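Local coordinates for alpha-catenin-like protein hmp-1 (Caenorhabditis elegans, PDB 5H5M) that links the cadherin-catenin complex of adherens junctions to actin filaments and is required for cell migration and shape change as the worm embryo encloses and elongates, at residues Y25-E39 with L69-E81. Sequence-based numbering, arbitrary orientation.
Sequences YRRGTDRPDLEGHCE and LRQALQELLTEYE
An antiparallel helix pair within a helical bundle of the M domain brings Tyr25, Arg27 and Arg31 against Leu77, Tyr80 and Glu81; the axes of the short segments 27-39 and 69-80 come within 10.6 Å, at 168°. Tyr25 lies in the loop leading into helix 27-49, and with CG anti to its N (chi1 -179°) one face of its ring comes over Tyr80 CB, 3.6 Å from the ring centroid: a CH-pi contact. The two ring planes are near parallel but slid so far that they barely overlap. At the far end Tyr25 OH donates to Glu81 OE2 (2.9 Å) on its anti side. Arg31 NH1 bonds the same oxygen at 2.7 Å from the syn side, both donors coming from one face of the carboxylate, while Arg27 NH1 forms a salt bridge to Glu81 OE1. An alanine in place of Tyr25 would probably strip the cover from Tyr80 CB and leave Glu81 OE2 without its hydroxyl donor. Leu77 CD1 sits 4.0 Å above the guanidinium plane of Arg31, whose extended chain also gives NE a weak hydrogen bond, within a salt bridge, to Glu35 OE2. That oxygen receives Gln74 NE2 at 3.1 Å in a nearly straight bond (173°). In the apolar interior Leu73 CD2 packs on Cys38 CB (3.6 Å). Farther along, the Arg70 NH2 to Glu39 OE1 salt bridge (2.8 Å) continues the charged flank. Helix 6-17 touches Leu34 and Leu69, helix 92-122 touches Leu69 and Tyr80, and Tyr80 OH bonds Ile18 O. Apolar residues facing inward, with salt bridges along the flank, are the pattern of the antiparallel helical bundles of the vinculin/alpha-catenin family.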
loop_
_atom_site.group_PDB
_atom_site.type_symbol
_atom_site.label_atom_id
_atom_site.label_comp_id
_atom_site.label_asym_id
_atom_site.label_seq_id
_atom_site.Cartn_x
_atom_site.Cartn_y
_atom_site.Cartn_z
ATOM N N TYR A 25 17.358 23.753 -29.546
ATOM C CA TYR A 25 17.915 23.836 -28.198
ATOM C C TYR A 25 18.687 25.135 -27.970
ATOM O O TYR A 25 19.538 25.518 -28.773
ATOM C CB TYR A 25 18.827 22.640 -27.915
ATOM C CG TYR A 25 19.417 22.647 -26.519
ATOM C CD1 TYR A 25 18.753 22.039 -25.458
ATOM C CD2 TYR A 25 20.634 23.268 -26.261
ATOM C CE1 TYR A 25 19.288 22.048 -24.183
ATOM C CE2 TYR A 25 21.170 23.284 -24.992
ATOM C CZ TYR A 25 20.497 22.670 -23.957
ATOM O OH TYR A 25 21.037 22.684 -22.692
ATOM N N ARG A 26 18.376 25.804 -26.864
ATOM C CA ARG A 26 19.068 27.026 -26.470
ATOM C C ARG A 26 19.538 26.910 -25.024
ATOM O O ARG A 26 18.721 26.789 -24.110
ATOM C CB ARG A 26 18.155 28.242 -26.634
ATOM C CG ARG A 26 17.482 28.344 -27.991
ATOM C CD ARG A 26 16.272 29.260 -27.929
ATOM N NE ARG A 26 16.647 30.646 -27.671
ATOM C CZ ARG A 26 15.787 31.599 -27.329
ATOM N NH1 ARG A 26 14.499 31.312 -27.191
ATOM N NH2 ARG A 26 16.215 32.837 -27.118
ATOM N N ARG A 27 20.853 26.951 -24.824
ATOM C CA ARG A 27 21.449 26.746 -23.506
ATOM C C ARG A 27 20.887 27.681 -22.436
ATOM O O ARG A 27 20.557 27.245 -21.336
ATOM C CB ARG A 27 22.970 26.918 -23.576
ATOM C CG ARG A 27 23.636 26.895 -22.211
ATOM C CD ARG A 27 25.136 27.099 -22.291
ATOM N NE ARG A 27 25.717 27.216 -20.956
ATOM C CZ ARG A 27 26.082 26.181 -20.207
ATOM N NH1 ARG A 27 25.936 24.944 -20.663
ATOM N NH2 ARG A 27 26.598 26.380 -19.001
ATOM N N GLY A 28 20.768 28.962 -22.764
ATOM C CA GLY A 28 20.345 29.953 -21.791
ATOM C C GLY A 28 18.883 29.890 -21.390
ATOM O O GLY A 28 18.457 30.597 -20.476
ATOM N N THR A 29 18.106 29.051 -22.070
ATOM C CA THR A 29 16.687 28.922 -21.753
ATOM C C THR A 29 16.278 27.468 -21.523
ATOM O O THR A 29 15.659 27.148 -20.509
ATOM C CB THR A 29 15.799 29.525 -22.865
ATOM O OG1 THR A 29 16.239 29.054 -24.143
ATOM C CG2 THR A 29 15.870 31.045 -22.842
ATOM N N ASP A 30 16.630 26.593 -22.460
ATOM C CA ASP A 30 16.224 25.191 -22.390
ATOM C C ASP A 30 16.932 24.431 -21.277
ATOM O O ASP A 30 16.424 23.424 -20.788
ATOM C CB ASP A 30 16.475 24.493 -23.729
ATOM C CG ASP A 30 15.379 24.760 -24.741
ATOM O OD1 ASP A 30 14.191 24.725 -24.355
ATOM O OD2 ASP A 30 15.706 25.009 -25.921
ATOM N N ARG A 31 18.106 24.904 -20.875
ATOM C CA ARG A 31 18.852 24.227 -19.817
ATOM C C ARG A 31 18.377 24.580 -18.396
ATOM O O ARG A 31 18.163 23.674 -17.591
ATOM C CB ARG A 31 20.351 24.512 -19.947
ATOM C CG ARG A 31 21.181 23.819 -18.886
ATOM C CD ARG A 31 22.673 24.061 -19.060
ATOM N NE ARG A 31 23.438 23.159 -18.205
ATOM C CZ ARG A 31 24.241 22.199 -18.653
ATOM N NH1 ARG A 31 24.412 22.024 -19.954
ATOM N NH2 ARG A 31 24.884 21.422 -17.794
ATOM N N PRO A 32 18.213 25.883 -18.073
ATOM C CA PRO A 32 17.823 26.182 -16.688
ATOM C C PRO A 32 16.448 25.643 -16.284
ATOM O O PRO A 32 16.263 25.282 -15.119
ATOM C CB PRO A 32 17.823 27.717 -16.644
ATOM C CG PRO A 32 18.688 28.137 -17.770
ATOM C CD PRO A 32 18.459 27.119 -18.838
ATOM N N ASP A 33 15.499 25.593 -17.214
ATOM C CA ASP A 33 14.154 25.145 -16.865
ATOM C C ASP A 33 14.083 23.621 -16.833
ATOM O O ASP A 33 13.319 23.048 -16.059
ATOM C CB ASP A 33 13.112 25.709 -17.837
ATOM C CG ASP A 33 13.148 25.033 -19.191
ATOM O OD1 ASP A 33 14.257 24.845 -19.731
ATOM O OD2 ASP A 33 12.065 24.677 -19.705
ATOM N N LEU A 34 14.887 22.970 -17.668
ATOM C CA LEU A 34 14.964 21.516 -17.668
ATOM C C LEU A 34 15.638 21.038 -16.387
ATOM O O LEU A 34 15.245 20.026 -15.805
ATOM C CB LEU A 34 15.721 21.018 -18.896
ATOM C CG LEU A 34 15.014 19.991 -19.781
ATOM C CD1 LEU A 34 13.537 20.324 -19.931
ATOM C CD2 LEU A 34 15.687 19.938 -21.147
ATOM N N GLU A 35 16.654 21.779 -15.952
ATOM C CA GLU A 35 17.298 21.518 -14.669
ATOM C C GLU A 35 16.346 21.825 -13.515
ATOM O O GLU A 35 16.333 21.120 -12.512
ATOM C CB GLU A 35 18.583 22.338 -14.531
ATOM C CG GLU A 35 19.769 21.768 -15.297
ATOM C CD GLU A 35 21.003 22.643 -15.201
ATOM O OE1 GLU A 35 20.877 23.812 -14.779
ATOM O OE2 GLU A 35 22.103 22.160 -15.546
ATOM N N GLY A 36 15.549 22.880 -13.665
ATOM C CA GLY A 36 14.548 23.225 -12.671
ATOM C C GLY A 36 13.444 22.187 -12.633
ATOM O O GLY A 36 12.948 21.825 -11.565
ATOM N N HIS A 37 13.066 21.705 -13.812
ATOM C CA HIS A 37 12.060 20.656 -13.947
ATOM C C HIS A 37 12.510 19.380 -13.234
ATOM O O HIS A 37 11.745 18.768 -12.487
ATOM C CB HIS A 37 11.792 20.379 -15.430
ATOM C CG HIS A 37 10.477 19.719 -15.700
ATOM N ND1 HIS A 37 9.840 19.810 -16.921
ATOM C CD2 HIS A 37 9.682 18.953 -14.919
ATOM C CE1 HIS A 37 8.709 19.133 -16.876
ATOM N NE2 HIS A 37 8.588 18.601 -15.673
ATOM N N CYS A 38 13.761 18.995 -13.464
ATOM C CA CYS A 38 14.338 17.814 -12.830
ATOM C C CYS A 38 14.387 17.930 -11.309
ATOM O O CYS A 38 14.108 16.964 -10.596
ATOM C CB CYS A 38 15.746 17.562 -13.366
ATOM S SG CYS A 38 16.602 16.182 -12.580
ATOM N N GLU A 39 14.753 19.109 -10.815
ATOM C CA GLU A 39 14.875 19.320 -9.377
ATOM C C GLU A 39 13.522 19.277 -8.669
ATOM O O GLU A 39 13.446 18.913 -7.497
ATOM C CB GLU A 39 15.578 20.648 -9.085
ATOM C CG GLU A 39 17.034 20.685 -9.529
ATOM C CD GLU A 39 17.867 19.574 -8.912
ATOM O OE1 GLU A 39 17.683 19.283 -7.711
ATOM O OE2 GLU A 39 18.700 18.985 -9.633
ATOM N N LEU A 69 19.047 10.161 -12.296
ATOM C CA LEU A 69 18.274 11.036 -13.169
ATOM C C LEU A 69 18.984 12.374 -13.388
ATOM O O LEU A 69 19.013 12.890 -14.507
ATOM C CB LEU A 69 16.878 11.266 -12.593
ATOM C CG LEU A 69 15.939 12.158 -13.407
ATOM C CD1 LEU A 69 15.864 11.694 -14.856
ATOM C CD2 LEU A 69 14.554 12.176 -12.776
ATOM N N ARG A 70 19.552 12.932 -12.321
ATOM C CA ARG A 70 20.328 14.167 -12.429
ATOM C C ARG A 70 21.500 13.992 -13.382
ATOM O O ARG A 70 21.714 14.809 -14.280
ATOM C CB ARG A 70 20.848 14.614 -11.061
ATOM C CG ARG A 70 19.829 15.336 -10.203
ATOM C CD ARG A 70 20.403 15.652 -8.830
ATOM N NE ARG A 70 19.489 16.462 -8.029
ATOM C CZ ARG A 70 19.546 16.558 -6.705
ATOM N NH1 ARG A 70 20.469 15.885 -6.031
ATOM N NH2 ARG A 70 18.674 17.316 -6.054
ATOM N N GLN A 71 22.256 12.918 -13.171
ATOM C CA GLN A 71 23.424 12.613 -13.985
ATOM C C GLN A 71 23.045 12.401 -15.446
ATOM O O GLN A 71 23.694 12.934 -16.349
ATOM C CB GLN A 71 24.137 11.374 -13.441
ATOM C CG GLN A 71 25.360 10.952 -14.234
ATOM C CD GLN A 71 25.883 9.595 -13.805
ATOM O OE1 GLN A 71 25.415 9.017 -12.822
ATOM N NE2 GLN A 71 26.857 9.074 -14.544
ATOM N N ALA A 72 21.990 11.625 -15.670
ATOM C CA ALA A 72 21.518 11.345 -17.021
ATOM C C ALA A 72 21.087 12.621 -17.735
ATOM O O ALA A 72 21.275 12.750 -18.942
ATOM C CB ALA A 72 20.367 10.342 -16.988
ATOM N N LEU A 73 20.513 13.561 -16.992
ATOM C CA LEU A 73 20.075 14.817 -17.588
ATOM C C LEU A 73 21.272 15.672 -17.986
ATOM O O LEU A 73 21.274 16.288 -19.050
ATOM C CB LEU A 73 19.169 15.602 -16.634
ATOM C CG LEU A 73 18.745 16.965 -17.197
ATOM C CD1 LEU A 73 17.949 16.795 -18.489
ATOM C CD2 LEU A 73 17.958 17.779 -16.182
ATOM N N GLN A 74 22.286 15.702 -17.126
ATOM C CA GLN A 74 23.493 16.474 -17.399
ATOM C C GLN A 74 24.198 15.992 -18.664
ATOM O O GLN A 74 24.664 16.802 -19.464
ATOM C CB GLN A 74 24.455 16.414 -16.208
ATOM C CG GLN A 74 23.991 17.220 -15.002
ATOM C CD GLN A 74 23.750 18.681 -15.339
ATOM O OE1 GLN A 74 24.617 19.355 -15.899
ATOM N NE2 GLN A 74 22.560 19.176 -15.011
ATOM N N GLU A 75 24.270 14.675 -18.841
ATOM C CA GLU A 75 24.913 14.096 -20.019
ATOM C C GLU A 75 24.147 14.446 -21.286
ATOM O O GLU A 75 24.751 14.787 -22.304
ATOM C CB GLU A 75 25.040 12.577 -19.879
ATOM C CG GLU A 75 25.965 12.140 -18.753
ATOM C CD GLU A 75 25.932 10.642 -18.510
ATOM O OE1 GLU A 75 25.176 9.938 -19.212
ATOM O OE2 GLU A 75 26.662 10.173 -17.611
ATOM N N LEU A 76 22.819 14.365 -21.217
ATOM C CA LEU A 76 21.966 14.734 -22.343
ATOM C C LEU A 76 22.154 16.200 -22.725
ATOM O O LEU A 76 22.270 16.530 -23.906
ATOM C CB LEU A 76 20.494 14.460 -22.022
ATOM C CG LEU A 76 19.457 14.941 -23.046
ATOM C CD1 LEU A 76 19.696 14.326 -24.419
ATOM C CD2 LEU A 76 18.038 14.639 -22.564
ATOM N N LEU A 77 22.185 17.074 -21.722
ATOM C CA LEU A 77 22.373 18.507 -21.952
ATOM C C LEU A 77 23.739 18.786 -22.566
ATOM O O LEU A 77 23.889 19.705 -23.374
ATOM C CB LEU A 77 22.214 19.295 -20.649
ATOM C CG LEU A 77 20.820 19.311 -20.014
ATOM C CD1 LEU A 77 20.831 20.087 -18.702
ATOM C CD2 LEU A 77 19.797 19.890 -20.979
ATOM N N THR A 78 24.731 17.992 -22.176
ATOM C CA THR A 78 26.071 18.108 -22.740
ATOM C C THR A 78 26.049 17.767 -24.230
ATOM O O THR A 78 26.729 18.408 -25.031
ATOM C CB THR A 78 27.080 17.190 -22.011
ATOM O OG1 THR A 78 27.162 17.569 -20.632
ATOM C CG2 THR A 78 28.462 17.300 -22.633
ATOM N N GLU A 79 25.249 16.767 -24.597
ATOM C CA GLU A 79 25.136 16.350 -25.990
ATOM C C GLU A 79 24.328 17.344 -26.824
ATOM O O GLU A 79 24.650 17.585 -27.989
ATOM C CB GLU A 79 24.509 14.958 -26.091
ATOM C CG GLU A 79 25.340 13.834 -25.475
ATOM C CD GLU A 79 26.617 13.533 -26.244
ATOM O OE1 GLU A 79 26.859 14.160 -27.299
ATOM O OE2 GLU A 79 27.382 12.652 -25.796
ATOM N N TYR A 80 23.284 17.918 -26.232
ATOM C CA TYR A 80 22.508 18.955 -26.908
ATOM C C TYR A 80 23.384 20.153 -27.269
ATOM O O TYR A 80 23.178 20.802 -28.293
ATOM C CB TYR A 80 21.339 19.422 -26.040
ATOM C CG TYR A 80 20.033 18.695 -26.288
ATOM C CD1 TYR A 80 19.409 18.751 -27.528
ATOM C CD2 TYR A 80 19.408 17.981 -25.272
ATOM C CE1 TYR A 80 18.212 18.098 -27.758
ATOM C CE2 TYR A 80 18.209 17.327 -25.490
ATOM C CZ TYR A 80 17.615 17.389 -26.735
ATOM O OH TYR A 80 16.424 16.740 -26.958
ATOM N N GLU A 81 24.367 20.433 -26.424
ATOM C CA GLU A 81 25.209 21.610 -26.595
ATOM C C GLU A 81 26.416 21.333 -27.492
ATOM O O GLU A 81 27.256 22.206 -27.698
ATOM C CB GLU A 81 25.649 22.130 -25.223
ATOM C CG GLU A 81 24.488 22.739 -24.444
ATOM C CD GLU A 81 24.751 22.892 -22.958
ATOM O OE1 GLU A 81 25.880 22.604 -22.505
ATOM O OE2 GLU A 81 23.811 23.292 -22.239
HETATM O O HOH W 1 26.020 19.055 -18.179
#